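Local coordinates for protein IroE-like serine hydrolase (Shewanella oneidensis, PDB 3GFF) that probably hydrolyses ester bonds, as a serine hydrolase of the esterase D family with an alpha/beta-hydrolase fold, at residues D169-L183 with S213-D225. Residues are numbered along the deposited sequence; the frame is centred on the assembly and turned at random.
With IMD (imidazole), chain D.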
loop_
_atom_site.group_PDB
_atom_site.type_symbol
_atom_site.label_atom_id
_atom_site.label_comp_id
_atom_site.label_asym_id
_atom_site.label_seq_id
_atom_site.Cartn_x
_atom_site.Cartn_y
_atom_site.Cartn_z
ATOM N N ASP A 169 2.187 -14.287 -6.074
ATOM C CA ASP A 169 1.817 -14.711 -7.424
ATOM C C ASP A 169 2.954 -15.444 -8.079
ATOM O O ASP A 169 3.397 -15.108 -9.156
ATOM C CB ASP A 169 1.340 -13.549 -8.261
ATOM C CG ASP A 169 0.210 -13.942 -9.177
ATOM O OD1 ASP A 169 -0.623 -14.766 -8.741
ATOM O OD2 ASP A 169 0.142 -13.418 -10.300
ATOM N N THR A 170 3.410 -16.470 -7.391
ATOM C CA THR A 170 4.557 -17.300 -7.827
ATOM C C THR A 170 4.391 -17.808 -9.263
ATOM O O THR A 170 3.308 -18.286 -9.629
ATOM C CB THR A 170 4.683 -18.509 -6.902
ATOM O OG1 THR A 170 4.780 -18.035 -5.552
ATOM C CG2 THR A 170 5.926 -19.393 -7.253
ATOM N N SER A 171 5.462 -17.698 -10.051
ATOM C CA SER A 171 5.478 -18.168 -11.438
ATOM C C SER A 171 5.687 -19.718 -11.480
ATOM O O SER A 171 6.694 -20.203 -12.011
ATOM C CB SER A 171 6.607 -17.454 -12.195
ATOM O OG SER A 171 6.485 -16.026 -12.120
ATOM N N LEU A 172 4.732 -20.464 -10.921
ATOM C CA LEU A 172 4.771 -21.923 -10.872
ATOM C C LEU A 172 4.709 -22.543 -12.268
ATOM O O LEU A 172 5.039 -23.718 -12.442
ATOM C CB LEU A 172 3.620 -22.488 -9.995
ATOM C CG LEU A 172 3.650 -22.183 -8.481
ATOM C CD1 LEU A 172 2.390 -22.760 -7.724
ATOM C CD2 LEU A 172 4.895 -22.779 -7.873
ATOM N N TRP A 173 4.241 -21.783 -13.254
ATOM C CA TRP A 173 4.240 -22.254 -14.634
ATOM C C TRP A 173 5.671 -22.547 -15.153
ATOM O O TRP A 173 5.870 -23.360 -16.091
ATOM C CB TRP A 173 3.537 -21.254 -15.545
ATOM C CG TRP A 173 4.198 -19.919 -15.569
ATOM C CD1 TRP A 173 3.858 -18.839 -14.829
ATOM C CD2 TRP A 173 5.352 -19.534 -16.343
ATOM N NE1 TRP A 173 4.698 -17.788 -15.112
ATOM C CE2 TRP A 173 5.636 -18.194 -16.022
ATOM C CE3 TRP A 173 6.164 -20.195 -17.273
ATOM C CZ2 TRP A 173 6.691 -17.493 -16.594
ATOM C CZ3 TRP A 173 7.226 -19.512 -17.829
ATOM C CH2 TRP A 173 7.474 -18.162 -17.494
ATOM N N PHE A 174 6.680 -21.953 -14.512
ATOM C CA PHE A 174 8.019 -22.138 -15.002
ATOM C C PHE A 174 8.414 -23.607 -14.905
ATOM O O PHE A 174 8.293 -24.228 -13.849
ATOM C CB PHE A 174 9.037 -21.245 -14.312
ATOM C CG PHE A 174 10.419 -21.456 -14.823
ATOM C CD1 PHE A 174 10.822 -20.879 -15.992
ATOM C CD2 PHE A 174 11.269 -22.324 -14.188
ATOM C CE1 PHE A 174 12.073 -21.116 -16.502
ATOM C CE2 PHE A 174 12.530 -22.556 -14.681
ATOM C CZ PHE A 174 12.940 -21.938 -15.824
ATOM N N ASP A 175 8.855 -24.154 -16.037
ATOM C CA ASP A 175 9.287 -25.540 -16.148
ATOM C C ASP A 175 8.254 -26.487 -15.560
ATOM O O ASP A 175 8.615 -27.475 -14.911
ATOM C CB ASP A 175 10.674 -25.722 -15.511
ATOM C CG ASP A 175 11.258 -27.120 -15.744
ATOM O OD1 ASP A 175 10.835 -27.797 -16.696
ATOM O OD2 ASP A 175 12.157 -27.549 -14.996
ATOM N N SER A 176 6.978 -26.177 -15.793
ATOM C CA SER A 176 5.849 -27.034 -15.425
ATOM C C SER A 176 5.603 -28.073 -16.530
ATOM O O SER A 176 5.682 -27.738 -17.733
ATOM C CB SER A 176 4.561 -26.243 -15.212
ATOM O OG SER A 176 4.249 -25.429 -16.332
ATOM N N PRO A 177 5.205 -29.301 -16.132
ATOM C CA PRO A 177 4.886 -29.751 -14.762
ATOM C C PRO A 177 6.050 -30.179 -13.855
ATOM O O PRO A 177 5.831 -30.426 -12.677
ATOM C CB PRO A 177 3.983 -30.974 -15.026
ATOM C CG PRO A 177 4.511 -31.555 -16.271
ATOM C CD PRO A 177 5.026 -30.394 -17.107
ATOM N N HIS A 178 7.248 -30.299 -14.417
ATOM C CA HIS A 178 8.424 -30.770 -13.714
ATOM C C HIS A 178 8.743 -30.095 -12.382
ATOM O O HIS A 178 8.876 -30.802 -11.371
ATOM C CB HIS A 178 9.659 -30.699 -14.623
ATOM C CG HIS A 178 10.933 -31.144 -13.967
ATOM N ND1 HIS A 178 11.270 -32.475 -13.807
ATOM C CD2 HIS A 178 11.971 -30.434 -13.468
ATOM C CE1 HIS A 178 12.448 -32.560 -13.208
ATOM N NE2 HIS A 178 12.893 -31.334 -12.986
ATOM N N TYR A 179 8.928 -28.775 -12.354
ATOM C CA TYR A 179 9.288 -28.159 -11.081
ATOM C C TYR A 179 8.171 -28.295 -10.052
ATOM O O TYR A 179 8.400 -28.641 -8.903
ATOM C CB TYR A 179 9.790 -26.698 -11.203
ATOM C CG TYR A 179 10.119 -26.133 -9.839
ATOM C CD1 TYR A 179 11.134 -26.696 -9.078
ATOM C CD2 TYR A 179 9.363 -25.088 -9.275
ATOM C CE1 TYR A 179 11.401 -26.257 -7.837
ATOM C CE2 TYR A 179 9.651 -24.616 -8.014
ATOM C CZ TYR A 179 10.668 -25.214 -7.302
ATOM O OH TYR A 179 10.973 -24.782 -6.046
ATOM N N LEU A 180 6.960 -28.030 -10.482
ATOM C CA LEU A 180 5.805 -28.094 -9.616
ATOM C C LEU A 180 5.690 -29.474 -8.942
ATOM O O LEU A 180 5.323 -29.539 -7.791
ATOM C CB LEU A 180 4.556 -27.765 -10.439
ATOM C CG LEU A 180 3.204 -27.820 -9.738
ATOM C CD1 LEU A 180 3.163 -26.820 -8.563
ATOM C CD2 LEU A 180 2.105 -27.539 -10.758
ATOM N N THR A 181 5.984 -30.561 -9.666
ATOM C CA THR A 181 5.941 -31.910 -9.108
ATOM C C THR A 181 6.959 -32.035 -7.998
ATOM O O THR A 181 6.677 -32.667 -6.984
ATOM C CB THR A 181 6.245 -33.006 -10.173
ATOM O OG1 THR A 181 5.234 -32.987 -11.177
ATOM C CG2 THR A 181 6.277 -34.369 -9.550
ATOM N N LEU A 182 8.155 -31.469 -8.193
ATOM C CA LEU A 182 9.192 -31.482 -7.141
ATOM C C LEU A 182 8.697 -30.800 -5.879
ATOM O O LEU A 182 8.961 -31.272 -4.773
ATOM C CB LEU A 182 10.471 -30.794 -7.613
ATOM C CG LEU A 182 11.441 -31.650 -8.416
ATOM C CD1 LEU A 182 10.733 -32.665 -9.290
ATOM C CD2 LEU A 182 12.382 -30.741 -9.191
ATOM N N LEU A 183 7.967 -29.701 -6.049
ATOM C CA LEU A 183 7.380 -28.986 -4.902
ATOM C C LEU A 183 6.326 -29.806 -4.177
ATOM O O LEU A 183 6.320 -29.868 -2.943
ATOM C CB LEU A 183 6.734 -27.663 -5.310
ATOM C CG LEU A 183 7.491 -26.371 -5.253
ATOM C CD1 LEU A 183 6.462 -25.274 -5.510
ATOM C CD2 LEU A 183 8.138 -26.187 -3.898
ATOM N N SER A 213 -5.095 -16.678 -21.002
ATOM C CA SER A 213 -5.137 -17.971 -20.379
ATOM C C SER A 213 -4.952 -17.844 -18.871
ATOM O O SER A 213 -4.102 -17.091 -18.409
ATOM C CB SER A 213 -4.004 -18.796 -21.016
ATOM O OG SER A 213 -3.508 -19.811 -20.197
ATOM N N SER A 214 -5.708 -18.626 -18.107
ATOM C CA SER A 214 -5.602 -18.621 -16.654
ATOM C C SER A 214 -4.678 -19.725 -16.123
ATOM O O SER A 214 -4.698 -20.013 -14.936
ATOM C CB SER A 214 -7.008 -18.728 -16.023
ATOM O OG SER A 214 -7.658 -19.895 -16.465
ATOM N N TYR A 215 -3.842 -20.296 -16.991
ATOM C CA TYR A 215 -2.935 -21.387 -16.625
ATOM C C TYR A 215 -2.057 -21.077 -15.411
ATOM O O TYR A 215 -1.882 -21.923 -14.548
ATOM C CB TYR A 215 -2.063 -21.733 -17.837
ATOM C CG TYR A 215 -1.043 -22.825 -17.615
ATOM C CD1 TYR A 215 -1.381 -24.152 -17.811
ATOM C CD2 TYR A 215 0.265 -22.531 -17.257
ATOM C CE1 TYR A 215 -0.465 -25.157 -17.628
ATOM C CE2 TYR A 215 1.206 -23.550 -17.077
ATOM C CZ TYR A 215 0.821 -24.859 -17.268
ATOM O OH TYR A 215 1.707 -25.900 -17.131
ATOM N N HIS A 216 -1.480 -19.878 -15.377
ATOM C CA HIS A 216 -0.648 -19.419 -14.258
ATOM C C HIS A 216 -1.482 -19.344 -12.950
ATOM O O HIS A 216 -1.036 -19.802 -11.885
ATOM C CB HIS A 216 -0.004 -18.064 -14.652
ATOM C CG HIS A 216 0.388 -17.190 -13.499
ATOM N ND1 HIS A 216 1.404 -17.504 -12.617
ATOM C CD2 HIS A 216 -0.064 -15.963 -13.130
ATOM C CE1 HIS A 216 1.541 -16.522 -11.749
ATOM N NE2 HIS A 216 0.638 -15.595 -12.013
ATOM N N LYS A 217 -2.667 -18.743 -13.031
ATOM C CA LYS A 217 -3.551 -18.637 -11.864
ATOM C C LYS A 217 -3.980 -20.023 -11.367
ATOM O O LYS A 217 -3.939 -20.297 -10.163
ATOM C CB LYS A 217 -4.784 -17.817 -12.191
ATOM C CG LYS A 217 -5.832 -17.826 -11.072
ATOM C CD LYS A 217 -7.019 -16.978 -11.350
ATOM C CE LYS A 217 -7.963 -17.591 -12.307
ATOM N NZ LYS A 217 -9.306 -16.991 -12.015
ATOM N N ASP A 218 -4.357 -20.900 -12.290
ATOM C CA ASP A 218 -4.823 -22.239 -11.920
ATOM C C ASP A 218 -3.746 -23.060 -11.213
ATOM O O ASP A 218 -4.051 -23.748 -10.238
ATOM C CB ASP A 218 -5.421 -22.976 -13.130
ATOM C CG ASP A 218 -6.557 -22.221 -13.752
ATOM O OD1 ASP A 218 -7.177 -21.431 -13.020
ATOM O OD2 ASP A 218 -6.834 -22.395 -14.964
ATOM N N LEU A 219 -2.496 -22.967 -11.676
ATOM C CA LEU A 219 -1.353 -23.618 -11.004
ATOM C C LEU A 219 -1.242 -23.169 -9.566
ATOM O O LEU A 219 -0.985 -23.997 -8.693
ATOM C CB LEU A 219 -0.017 -23.347 -11.731
ATOM C CG LEU A 219 0.478 -24.433 -12.713
ATOM C CD1 LEU A 219 -0.621 -25.188 -13.383
ATOM C CD2 LEU A 219 1.431 -23.893 -13.713
ATOM N N ASN A 220 -1.424 -21.867 -9.330
ATOM C CA ASN A 220 -1.388 -21.316 -7.969
ATOM C C ASN A 220 -2.522 -21.784 -7.053
ATOM O O ASN A 220 -2.271 -22.156 -5.909
ATOM C CB ASN A 220 -1.339 -19.778 -7.966
ATOM C CG ASN A 220 0.084 -19.236 -8.100
ATOM O OD1 ASN A 220 0.741 -19.001 -7.097
ATOM N ND2 ASN A 220 0.564 -19.077 -9.317
ATOM N N LEU A 221 -3.761 -21.706 -7.552
ATOM C CA LEU A 221 -4.945 -22.085 -6.792
ATOM C C LEU A 221 -4.976 -23.571 -6.397
ATOM O O LEU A 221 -5.449 -23.915 -5.310
ATOM C CB LEU A 221 -6.209 -21.769 -7.601
ATOM C CG LEU A 221 -6.594 -20.312 -7.853
ATOM C CD1 LEU A 221 -7.737 -20.274 -8.904
ATOM C CD2 LEU A 221 -7.014 -19.622 -6.568
ATOM N N ALA A 222 -4.515 -24.430 -7.308
ATOM C CA ALA A 222 -4.473 -25.855 -7.087
ATOM C C ALA A 222 -3.394 -26.253 -6.096
ATOM O O ALA A 222 -3.566 -27.236 -5.348
ATOM C CB ALA A 222 -4.272 -26.616 -8.441
ATOM N N PHE A 223 -2.284 -25.514 -6.088
ATOM C CA PHE A 223 -1.171 -25.829 -5.175
ATOM C C PHE A 223 -1.548 -25.416 -3.750
ATOM O O PHE A 223 -1.254 -26.152 -2.792
ATOM C CB PHE A 223 0.150 -25.200 -5.671
ATOM C CG PHE A 223 1.340 -25.548 -4.846
ATOM C CD1 PHE A 223 1.835 -26.851 -4.828
ATOM C CD2 PHE A 223 1.992 -24.586 -4.107
ATOM C CE1 PHE A 223 2.921 -27.188 -4.042
ATOM C CE2 PHE A 223 3.089 -24.924 -3.329
ATOM C CZ PHE A 223 3.555 -26.223 -3.312
ATOM N N ALA A 224 -2.211 -24.263 -3.632
ATOM C CA ALA A 224 -2.736 -23.746 -2.362
ATOM C C ALA A 224 -3.769 -24.734 -1.799
ATOM O O ALA A 224 -3.707 -25.087 -0.610
ATOM C CB ALA A 224 -3.402 -22.325 -2.559
ATOM N N ASP A 225 -4.708 -25.169 -2.661
ATOM C CA ASP A 225 -5.716 -26.180 -2.290
ATOM C C ASP A 225 -5.022 -27.445 -1.822
ATOM O O ASP A 225 -5.441 -28.040 -0.842
ATOM C CB ASP A 225 -6.679 -26.508 -3.439
ATOM C CG ASP A 225 -7.769 -25.448 -3.632
ATOM O OD1 ASP A 225 -7.800 -24.464 -2.843
ATOM O OD2 ASP A 225 -8.604 -25.594 -4.580
HETATM N N1 IMD D . 5.288 -14.620 -14.766
HETATM C C2 IMD D . 3.926 -14.626 -14.806
HETATM N N3 IMD D . 3.503 -13.677 -15.691
HETATM C C4 IMD D . 4.603 -13.053 -16.197
HETATM C C5 IMD D . 5.730 -13.658 -15.616
HETATM O O HOH W 1 2.054 -20.086 -12.091
HETATM O O HOH W 2 2.024 -17.738 -5.084
#
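Leu172 and Trp173, in the loop leading to helix 178-183, pass Leu219 and His216 of helix 215-225, and the two helices run nearly parallel, 14° apart with axes 12.1 Å from each other. With CG anti to the backbone N (chi1 156°), His216 swings its ring to the loop, and NE2 gives Asp169 OD2 a nearly straight hydrogen bond (2.8 Å) from above the carboxylate plane. Its second nitrogen, ND1, lies in plane at the Trp173 edge, 3.6 Å from Trp173 CD1, and meets a water shared with Trp173 N and Thr170 O. Asp169 OD2 also accepts from His247 ND1; Asp169, His247 and Ser145 fit a Ser-His-Asp triad, making His216 probably second-shell. With an alanine here, Asp169 OD2 would probably keep His247 but lose its second donor. Asn220 suits because one ND2 serves two carbonyls, Thr170 O (2.9 Å), in the carbonyl plane, and His216 O (3.1 Å). Tyr215 is long enough for OH to donate to Ser176 OG (2.7 Å), which donates to Trp173 O. Further along, branched leucines suit apolar packing: Leu180 meets Leu219, and Leu183 CD1 crosses to Phe223 CZ (3.8 Å). Asn220 rests on strand 195-201; helix 146-156 packs against Thr170 and Ser171.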